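Local atomic coordinates of manganese lipoxygenase (Gaeumannomyces graminis, PDB entry 5FX8), a protein that oxygenates linoleic and alpha-linolenic acids to 11S- and 13R-hydroperoxy fatty acids at a catalytic manganese ion. Residues L292-P297 with G476-M481; L321-Y326 with N612-S617; L283-M288 with I355-S360. All coordinates share one frame; numbering follows the deposited sequence.

Contact 1 holds two manganese ligands and has contacts 2 and 3 next to it. It pairs helices 268-305 and 460-481, its centre about 5 Å from that of the chain. Contact 3 uses an earlier part of helix 268-305, crossed by helix 351-363; contact 2 sets the C-terminal tail against the loop after helix 313-321. The centres of contacts 1 and 2 are about 10 Å apart, those of contacts 1 and 3 about 13 Å, those of contacts 2 and 3 about 21 Å. Segments alternate 3, 1, 2, 3, 1, 2 along the chain. His479 NE2 probably bonds Pro613 O, and Gln287 NE2 Met481 O. Helix 268-305, helix 460-481 and the tail bring ligands to one ion from distant sequence regions.

Contact 1 (L292-P297 with G476-M481); sequences LFHTIP and GAHHVM. With MN (manganese (II) ion), chain I.
The rings of His294 and His478 meet at the manganese, their planes 84° apart. His294 presents its NE2 and CD2 to the edge of the His478 ring, close to that ring's plane, while a different edge of His478 is turned to His479. His294 NE2 and His478 NE2 are 3.0 Å apart, the spacing of neighbouring ligands on one metal and not a hydrogen bond. His294 NE2 binds the manganese at 2.1 Å, and His478 NE2 does so at 2.2 Å. In the third flat group, Phe293, the CE2 edge lies 3.4 Å from Ala477 O, near the ring plane. Met481 CG comes to the same CE2, and the two side chains cross at about a right angle.

Second-shell support comes from His479. His478 ND1 donates to His479 ND1 over 3.0 Å, in the plane of its own ring but tilted out of the plane of the His479 ring. This fixes the rotation of the His478 imidazole and leaves its NE2 for the metal. The swing of that ring toward the ion begins with CG anti to the backbone N (chi1 177°).

Water 1 sits 2.4 Å from the manganese; His290, Asn482 and the terminal residue Val618 complete the ligand set. A manganese-bound water of this kind is thought to form the catalytic base for hydrogen abstraction.

Phe293 packs between the two helices, its CE2 against Ala477 CB and Met481 CG. Segments 292-297 and 476-481 run nearly antiparallel (157°), their axes 10.2 Å apart at closest approach. Around them, His294 also touches Ile328 of helix 328-336, His478 touches Leu616 of the C-terminal loop, and Met481 leans on Ser286, Tyr289 and His290 farther back on helix 268-305.

Contact 2 (L321-Y326 with N612-S617); sequences LMYQAY and NPFFLS
Water 2 is gripped by three backbone groups and joins Leu321 and Tyr323 to Leu616: it donates to Leu321 O and to Tyr323 O, each at 2.8 Å, and accepts from Leu616 N at 2.9 Å. The loop half is a type II beta turn from Met322 to Ala325, closed by Ala325 N to Met322 O; the other half is the C-terminal tail, which at Val618 supplies a manganese ligand. Beside the water, Tyr323 and Phe615 lie side by side and point the same way, in an edge-to-face pair with planes at 73°. Tyr323 CD2 stands over the centre of the Phe615 ring, 3.7 Å above its plane. Phe614 CE1 reaches Tyr323 CB, and its own ring carries Phe615 CD1 over one face.

Leu616, the centre of an inverse gamma turn, packs its CD1 near Ala325 CB while also touching His294 and His478, which places the tail beside two of the metal ligands. Gln324 NE2 bonds Asp103 OD2 of helix 86-124, and Ser617 O also accepts from Trp100 NE1. Water 3 makes a second bridge, donating to Gln324 OE1 at 3.0 Å and to Ser617 O at 2.6 Å.

Contact 3 (L283-M288 with I355-S360); sequences LFYSQM and IDFPGS
Phe357 of helix 355-360 packs against Phe284, Tyr285 and Met288, and it and Met288 bury the largest areas here. Its CG lies anti to the backbone N (chi1 -176°), which starts the ring toward helix 283-288. There each partner meets a different part of it. Tyr285 CD2 comes 3.7 Å from Phe357 CZ, its ring approaching obliquely. Met288 CB lies 3.9 Å from Phe357 CD2. Phe284 brings CE1 near Phe357 CG and turns its edge to the face of Phe357, an edge-to-face pair with planes at 69°. Together the three rings make an aromatic cluster.

Met288 contributes its root more than its tip. Its CB faces helix 355-360, but the chain bends at chi2 and chi3 and leads away, toward the side where Phe337 and Trp343 touch it. Met288 O lies 3.6 Å from Pro358 CB, against the proline ring; Pro358 has no N-H, and the helix is kinked there.

The segments cross at -68°, with axes 9.6 Å apart at closest approach. The contact packs helix 351-363 on the metal-ligand helix 268-305, with Met288 two residues before the manganese ligand His290. Tyr285 extends the aromatic run to Tyr289 and His217, whereas Asp356 takes its salt bridge to Lys222. The joint is thus largely apolar, ring against ring, apart from the Met288 carbonyl oxygen against the proline ring: it depends on shape and dispersion, with the charged chemistry kept beside it.

Contact 1 (L292-P297 with G476-M481)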
loop_
_atom_site.group_PDB
_atom_site.type_symbol
_atom_site.label_atom_id
_atom_site.label_comp_id
_atom_site.label_asym_id
_atom_site.label_seq_id
_atom_site.Cartn_x
_atom_site.Cartn_y
_atom_site.Cartn_z
ATOM N N LEU A 292 -12.589 -0.061 7.127
ATOM C CA LEU A 292 -13.843 -0.040 6.390
ATOM C C LEU A 292 -13.613 0.075 4.884
ATOM O O LEU A 292 -14.363 -0.510 4.091
ATOM C CB LEU A 292 -14.718 1.092 6.927
ATOM C CG LEU A 292 -15.256 0.952 8.356
ATOM C CD1 LEU A 292 -16.025 2.160 8.765
ATOM C CD2 LEU A 292 -16.194 -0.150 8.351
ATOM N N PHE A 293 -12.577 0.799 4.458
ATOM C CA PHE A 293 -12.201 0.749 3.050
ATOM C C PHE A 293 -11.810 -0.657 2.645
ATOM O O PHE A 293 -11.839 -0.974 1.462
ATOM C CB PHE A 293 -11.024 1.674 2.708
ATOM C CG PHE A 293 -11.285 3.148 2.904
ATOM C CD1 PHE A 293 -12.458 3.610 3.447
ATOM C CD2 PHE A 293 -10.329 4.080 2.553
ATOM C CE1 PHE A 293 -12.667 4.957 3.633
ATOM C CE2 PHE A 293 -10.552 5.439 2.733
ATOM C CZ PHE A 293 -11.711 5.861 3.275
ATOM N N HIS A 294 -11.415 -1.508 3.589
ATOM C CA HIS A 294 -11.204 -2.902 3.215
ATOM C C HIS A 294 -12.506 -3.708 3.233
ATOM O O HIS A 294 -12.786 -4.443 2.291
ATOM C CB HIS A 294 -10.162 -3.548 4.131
ATOM C CG HIS A 294 -8.743 -3.225 3.780
ATOM N ND1 HIS A 294 -8.067 -3.863 2.769
ATOM C CD2 HIS A 294 -7.873 -2.335 4.308
ATOM C CE1 HIS A 294 -6.841 -3.384 2.688
ATOM N NE2 HIS A 294 -6.696 -2.453 3.612
ATOM N N THR A 295 -13.335 -3.559 4.260
ATOM C CA THR A 295 -14.431 -4.486 4.483
ATOM C C THR A 295 -15.704 -4.163 3.703
ATOM O O THR A 295 -16.478 -5.080 3.438
ATOM C CB THR A 295 -14.756 -4.609 5.986
ATOM O OG1 THR A 295 -15.031 -3.328 6.575
ATOM C CG2 THR A 295 -13.621 -5.212 6.696
ATOM N N ILE A 296 -15.944 -2.926 3.286
ATOM C CA ILE A 296 -17.121 -2.673 2.444
ATOM C C ILE A 296 -16.944 -3.244 1.030
ATOM O O ILE A 296 -17.877 -3.876 0.498
ATOM C CB ILE A 296 -17.458 -1.170 2.399
ATOM C CG1 ILE A 296 -17.494 -0.618 3.804
ATOM C CG2 ILE A 296 -18.796 -0.949 1.770
ATOM C CD1 ILE A 296 -18.425 -1.323 4.633
ATOM N N PRO A 297 -15.791 -3.060 0.371
ATOM C CA PRO A 297 -15.580 -3.785 -0.886
ATOM C C PRO A 297 -15.688 -5.287 -0.730
ATOM O O PRO A 297 -16.326 -5.921 -1.568
ATOM C CB PRO A 297 -14.170 -3.361 -1.314
ATOM C CG PRO A 297 -13.971 -2.094 -0.704
ATOM C CD PRO A 297 -14.720 -2.083 0.585
ATOM N N GLY A 476 -7.656 4.276 -5.166
ATOM C CA GLY A 476 -7.623 5.675 -4.795
ATOM C C GLY A 476 -7.839 5.936 -3.319
ATOM O O GLY A 476 -6.890 6.275 -2.633
ATOM N N ALA A 477 -9.056 5.758 -2.811
ATOM C CA ALA A 477 -9.334 6.061 -1.414
ATOM C C ALA A 477 -8.437 5.276 -0.447
ATOM O O ALA A 477 -7.962 5.829 0.549
ATOM C CB ALA A 477 -10.793 5.794 -1.110
ATOM N N HIS A 478 -8.214 3.985 -0.704
ATOM C CA HIS A 478 -7.349 3.216 0.179
ATOM C C HIS A 478 -5.976 3.847 0.297
ATOM O O HIS A 478 -5.407 3.915 1.390
ATOM C CB HIS A 478 -7.197 1.786 -0.325
ATOM C CG HIS A 478 -6.261 0.965 0.505
ATOM N ND1 HIS A 478 -4.907 0.946 0.293
ATOM C CD2 HIS A 478 -6.482 0.181 1.584
ATOM C CE1 HIS A 478 -4.336 0.162 1.184
ATOM N NE2 HIS A 478 -5.271 -0.322 1.976
ATOM N N HIS A 479 -5.429 4.311 -0.810
ATOM C CA HIS A 479 -4.048 4.744 -0.821
ATOM C C HIS A 479 -3.885 6.156 -0.298
ATOM O O HIS A 479 -2.769 6.645 -0.192
ATOM C CB HIS A 479 -3.500 4.598 -2.234
ATOM C CG HIS A 479 -3.856 3.294 -2.892
ATOM N ND1 HIS A 479 -3.829 2.085 -2.235
ATOM C CD2 HIS A 479 -4.246 3.015 -4.156
ATOM C CE1 HIS A 479 -4.171 1.120 -3.067
ATOM N NE2 HIS A 479 -4.435 1.661 -4.238
ATOM N N VAL A 480 -4.968 6.830 0.028
ATOM C CA VAL A 480 -4.847 8.089 0.725
ATOM C C VAL A 480 -4.694 7.838 2.219
ATOM O O VAL A 480 -3.972 8.557 2.910
ATOM C CB VAL A 480 -6.069 8.969 0.388
ATOM C CG1 VAL A 480 -6.081 10.243 1.193
ATOM C CG2 VAL A 480 -6.104 9.286 -1.073
ATOM N N MET A 481 -5.356 6.809 2.740
ATOM C CA MET A 481 -5.329 6.558 4.172
ATOM C C MET A 481 -4.182 5.647 4.585
ATOM O O MET A 481 -3.587 5.851 5.635
ATOM C CB MET A 481 -6.652 5.939 4.624
ATOM C CG MET A 481 -7.865 6.800 4.435
ATOM S SD MET A 481 -7.885 8.186 5.558
ATOM C CE MET A 481 -9.312 7.759 6.547
HETATM MN MN MN I . -5.022 -1.200 4.011
HETATM O O HOH W 1 -4.312 -2.248 6.086
#

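Contact 2 (L321-Y326 with N612-S617)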
loop_
_atom_site.group_PDB
_atom_site.type_symbol
_atom_site.label_atom_id
_atom_site.label_comp_id
_atom_site.label_asym_id
_atom_site.label_seq_id
_atom_site.Cartn_x
_atom_site.Cartn_y
_atom_site.Cartn_z
ATOM N N LEU A 321 -10.470 -6.082 -9.396
ATOM C CA LEU A 321 -10.263 -5.006 -8.431
ATOM C C LEU A 321 -10.058 -5.528 -7.009
ATOM O O LEU A 321 -9.449 -4.844 -6.194
ATOM C CB LEU A 321 -11.445 -4.036 -8.444
ATOM C CG LEU A 321 -11.762 -3.219 -9.682
ATOM C CD1 LEU A 321 -13.133 -2.719 -9.494
ATOM C CD2 LEU A 321 -10.827 -2.090 -9.777
ATOM N N MET A 322 -10.583 -6.709 -6.688
ATOM C CA MET A 322 -10.443 -7.319 -5.380
ATOM C C MET A 322 -9.296 -8.312 -5.332
ATOM O O MET A 322 -9.305 -9.222 -4.496
ATOM C CB MET A 322 -11.735 -8.016 -4.991
ATOM C CG MET A 322 -12.917 -7.131 -4.881
ATOM S SD MET A 322 -12.722 -5.911 -3.631
ATOM C CE MET A 322 -12.696 -4.631 -4.796
ATOM N N TYR A 323 -8.343 -8.176 -6.246
ATOM C CA TYR A 323 -7.136 -8.958 -6.212
ATOM C C TYR A 323 -6.532 -8.939 -4.813
ATOM O O TYR A 323 -6.408 -7.886 -4.182
ATOM C CB TYR A 323 -6.161 -8.417 -7.245
ATOM C CG TYR A 323 -4.926 -9.250 -7.414
ATOM C CD1 TYR A 323 -5.014 -10.603 -7.641
ATOM C CD2 TYR A 323 -3.676 -8.674 -7.362
ATOM C CE1 TYR A 323 -3.891 -11.360 -7.801
ATOM C CE2 TYR A 323 -2.564 -9.402 -7.522
ATOM C CZ TYR A 323 -2.662 -10.758 -7.742
ATOM O OH TYR A 323 -1.512 -11.509 -7.897
ATOM N N GLN A 324 -6.215 -10.130 -4.318
ATOM C CA GLN A 324 -5.607 -10.397 -3.024
ATOM C C GLN A 324 -6.391 -9.846 -1.846
ATOM O O GLN A 324 -5.873 -9.858 -0.736
ATOM C CB GLN A 324 -4.173 -9.866 -2.963
ATOM C CG GLN A 324 -3.239 -10.531 -3.913
ATOM C CD GLN A 324 -1.805 -10.173 -3.644
ATOM O OE1 GLN A 324 -1.465 -9.759 -2.558
ATOM N NE2 GLN A 324 -0.956 -10.338 -4.631
ATOM N N ALA A 325 -7.618 -9.354 -2.035
ATOM C CA ALA A 325 -8.229 -8.562 -0.967
ATOM C C ALA A 325 -8.505 -9.398 0.268
ATOM O O ALA A 325 -8.499 -8.872 1.375
ATOM C CB ALA A 325 -9.522 -7.893 -1.425
ATOM N N TYR A 326 -8.733 -10.691 0.105
ATOM C CA TYR A 326 -9.144 -11.523 1.217
ATOM C C TYR A 326 -7.995 -11.931 2.114
ATOM O O TYR A 326 -8.196 -12.692 3.065
ATOM C CB TYR A 326 -9.864 -12.735 0.691
ATOM C CG TYR A 326 -11.201 -12.384 0.137
ATOM C CD1 TYR A 326 -12.167 -11.840 0.951
ATOM C CD2 TYR A 326 -11.502 -12.608 -1.185
ATOM C CE1 TYR A 326 -13.385 -11.545 0.474
ATOM C CE2 TYR A 326 -12.718 -12.304 -1.679
ATOM C CZ TYR A 326 -13.663 -11.772 -0.839
ATOM O OH TYR A 326 -14.911 -11.474 -1.295
ATOM N N ASN A 612 0.437 3.983 -7.291
ATOM C CA ASN A 612 -0.431 3.170 -6.474
ATOM C C ASN A 612 -0.782 1.858 -7.163
ATOM O O ASN A 612 -0.824 1.785 -8.376
ATOM C CB ASN A 612 -1.678 3.956 -6.153
ATOM C CG ASN A 612 -1.395 5.021 -5.158
ATOM O OD1 ASN A 612 -0.567 4.803 -4.276
ATOM N ND2 ASN A 612 -2.043 6.168 -5.269
ATOM N N PRO A 613 -1.028 0.807 -6.409
ATOM C CA PRO A 613 -1.593 -0.394 -7.004
ATOM C C PRO A 613 -3.068 -0.210 -7.282
ATOM O O PRO A 613 -3.729 0.636 -6.692
ATOM C CB PRO A 613 -1.375 -1.449 -5.916
ATOM C CG PRO A 613 -1.424 -0.723 -4.716
ATOM C CD PRO A 613 -0.830 0.630 -4.964
ATOM N N PHE A 614 -3.594 -1.082 -8.144
ATOM C CA PHE A 614 -5.012 -1.049 -8.490
ATOM C C PHE A 614 -5.878 -1.831 -7.512
ATOM O O PHE A 614 -7.094 -1.882 -7.694
ATOM C CB PHE A 614 -5.242 -1.573 -9.919
ATOM C CG PHE A 614 -4.951 -3.036 -10.094
ATOM C CD1 PHE A 614 -5.868 -3.995 -9.714
ATOM C CD2 PHE A 614 -3.761 -3.447 -10.639
ATOM C CE1 PHE A 614 -5.583 -5.321 -9.845
ATOM C CE2 PHE A 614 -3.474 -4.768 -10.772
ATOM C CZ PHE A 614 -4.392 -5.709 -10.374
ATOM N N PHE A 615 -5.294 -2.454 -6.503
ATOM C CA PHE A 615 -6.017 -3.321 -5.590
ATOM C C PHE A 615 -5.633 -2.942 -4.175
ATOM O O PHE A 615 -4.735 -2.126 -3.961
ATOM C CB PHE A 615 -5.713 -4.801 -5.871
ATOM C CG PHE A 615 -4.253 -5.152 -5.758
ATOM C CD1 PHE A 615 -3.355 -4.823 -6.777
ATOM C CD2 PHE A 615 -3.768 -5.817 -4.629
ATOM C CE1 PHE A 615 -1.995 -5.141 -6.663
ATOM C CE2 PHE A 615 -2.413 -6.149 -4.517
ATOM C CZ PHE A 615 -1.530 -5.813 -5.519
ATOM N N LEU A 616 -6.330 -3.539 -3.211
ATOM C CA LEU A 616 -6.110 -3.303 -1.779
ATOM C C LEU A 616 -4.938 -4.168 -1.312
ATOM O O LEU A 616 -5.114 -5.282 -0.835
ATOM C CB LEU A 616 -7.383 -3.599 -0.989
ATOM C CG LEU A 616 -8.699 -2.854 -1.306
ATOM C CD1 LEU A 616 -9.908 -3.596 -0.771
ATOM C CD2 LEU A 616 -8.739 -1.435 -0.794
ATOM N N SER A 617 -3.719 -3.645 -1.438
ATOM C CA SER A 617 -2.533 -4.470 -1.303
ATOM C C SER A 617 -2.039 -4.622 0.138
ATOM O O SER A 617 -1.319 -5.584 0.423
ATOM C CB SER A 617 -1.413 -3.941 -2.200
ATOM O OG SER A 617 -0.780 -2.817 -1.660
HETATM O O HOH W 2 -8.128 -5.731 -3.899
HETATM O O HOH W 3 -0.406 -7.134 -1.462
#

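Contact 3 (L283-M288 with I355-S360)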
loop_
_atom_site.group_PDB
_atom_site.type_symbol
_atom_site.label_atom_id
_atom_site.label_comp_id
_atom_site.label_asym_id
_atom_site.label_seq_id
_atom_site.Cartn_x
_atom_site.Cartn_y
_atom_site.Cartn_z
ATOM N N LEU A 283 -3.633 10.042 13.149
ATOM C CA LEU A 283 -3.034 8.819 12.625
ATOM C C LEU A 283 -3.803 7.589 13.094
ATOM O O LEU A 283 -4.094 6.678 12.302
ATOM C CB LEU A 283 -1.566 8.733 13.037
ATOM C CG LEU A 283 -0.746 7.631 12.346
ATOM C CD1 LEU A 283 -0.895 7.583 10.807
ATOM C CD2 LEU A 283 0.709 7.784 12.715
ATOM N N PHE A 284 -4.136 7.538 14.381
ATOM C CA PHE A 284 -4.969 6.444 14.847
ATOM C C PHE A 284 -6.249 6.364 14.036
ATOM O O PHE A 284 -6.673 5.275 13.629
ATOM C CB PHE A 284 -5.271 6.643 16.319
ATOM C CG PHE A 284 -6.243 5.665 16.883
ATOM C CD1 PHE A 284 -7.606 5.926 16.870
ATOM C CD2 PHE A 284 -5.793 4.507 17.474
ATOM C CE1 PHE A 284 -8.478 5.037 17.403
ATOM C CE2 PHE A 284 -6.658 3.626 18.011
ATOM C CZ PHE A 284 -7.998 3.876 17.983
ATOM N N TYR A 285 -6.881 7.521 13.797
ATOM C CA TYR A 285 -8.152 7.539 13.086
ATOM C C TYR A 285 -8.006 6.980 11.682
ATOM O O TYR A 285 -8.793 6.140 11.252
ATOM C CB TYR A 285 -8.716 8.955 13.020
ATOM C CG TYR A 285 -9.967 9.059 12.167
ATOM C CD1 TYR A 285 -9.886 9.295 10.799
ATOM C CD2 TYR A 285 -11.225 8.916 12.725
ATOM C CE1 TYR A 285 -11.007 9.370 10.028
ATOM C CE2 TYR A 285 -12.350 9.005 11.962
ATOM C CZ TYR A 285 -12.233 9.230 10.613
ATOM O OH TYR A 285 -13.354 9.324 9.832
ATOM N N SER A 286 -7.028 7.474 10.932
ATOM C CA SER A 286 -6.943 7.117 9.529
ATOM C C SER A 286 -6.628 5.643 9.393
ATOM O O SER A 286 -7.231 4.924 8.574
ATOM C CB SER A 286 -5.892 7.975 8.840
ATOM O OG SER A 286 -4.592 7.504 9.094
ATOM N N GLN A 287 -5.724 5.160 10.238
ATOM C CA GLN A 287 -5.377 3.758 10.142
ATOM C C GLN A 287 -6.551 2.875 10.516
ATOM O O GLN A 287 -6.697 1.780 9.978
ATOM C CB GLN A 287 -4.146 3.453 10.990
ATOM C CG GLN A 287 -2.886 4.095 10.429
ATOM C CD GLN A 287 -2.883 4.164 8.892
ATOM O OE1 GLN A 287 -2.789 3.145 8.223
ATOM N NE2 GLN A 287 -2.996 5.377 8.344
ATOM N N MET A 288 -7.420 3.322 11.407
ATOM C CA MET A 288 -8.404 2.349 11.845
ATOM C C MET A 288 -9.738 2.533 11.161
ATOM O O MET A 288 -10.507 1.581 11.016
ATOM C CB MET A 288 -8.531 2.404 13.360
ATOM C CG MET A 288 -7.315 1.837 14.047
ATOM S SD MET A 288 -6.909 0.210 13.404
ATOM C CE MET A 288 -5.423 0.505 12.578
ATOM N N ILE A 355 -8.854 -2.208 17.173
ATOM C CA ILE A 355 -9.848 -3.089 16.565
ATOM C C ILE A 355 -11.253 -2.663 16.969
ATOM O O ILE A 355 -12.198 -2.841 16.204
ATOM C CB ILE A 355 -9.551 -4.563 16.927
ATOM C CG1 ILE A 355 -8.424 -5.109 16.068
ATOM C CG2 ILE A 355 -10.728 -5.468 16.667
ATOM C CD1 ILE A 355 -8.815 -5.211 14.651
ATOM N N ASP A 356 -11.419 -2.087 18.161
ATOM C CA ASP A 356 -12.756 -1.656 18.567
ATOM C C ASP A 356 -13.251 -0.471 17.739
ATOM O O ASP A 356 -14.459 -0.333 17.517
ATOM C CB ASP A 356 -12.757 -1.343 20.066
ATOM C CG ASP A 356 -14.023 -0.619 20.545
ATOM O OD1 ASP A 356 -15.054 -1.295 20.771
ATOM O OD2 ASP A 356 -13.976 0.621 20.756
ATOM N N PHE A 357 -12.349 0.367 17.232
ATOM C CA PHE A 357 -12.817 1.593 16.589
ATOM C C PHE A 357 -13.671 1.385 15.324
ATOM O O PHE A 357 -14.759 1.980 15.246
ATOM C CB PHE A 357 -11.616 2.494 16.327
ATOM C CG PHE A 357 -11.990 3.804 15.771
ATOM C CD1 PHE A 357 -12.499 4.791 16.591
ATOM C CD2 PHE A 357 -11.855 4.053 14.427
ATOM C CE1 PHE A 357 -12.849 5.999 16.089
ATOM C CE2 PHE A 357 -12.208 5.262 13.917
ATOM C CZ PHE A 357 -12.707 6.237 14.746
ATOM N N PRO A 358 -13.261 0.613 14.307
ATOM C CA PRO A 358 -14.141 0.469 13.126
ATOM C C PRO A 358 -15.466 -0.226 13.402
ATOM O O PRO A 358 -16.452 0.025 12.696
ATOM C CB PRO A 358 -13.285 -0.342 12.151
ATOM C CG PRO A 358 -12.278 -1.016 13.027
ATOM C CD PRO A 358 -11.959 -0.030 14.071
ATOM N N GLY A 359 -15.510 -1.124 14.387
ATOM C CA GLY A 359 -16.778 -1.670 14.814
ATOM C C GLY A 359 -17.670 -0.651 15.488
ATOM O O GLY A 359 -18.881 -0.689 15.311
ATOM N N SER A 360 -17.102 0.251 16.286
ATOM C CA SER A 360 -17.900 1.341 16.849
ATOM C C SER A 360 -18.444 2.253 15.769
ATOM O O SER A 360 -19.591 2.701 15.852
ATOM C CB SER A 360 -17.077 2.190 17.800
ATOM O OG SER A 360 -16.551 1.423 18.836
#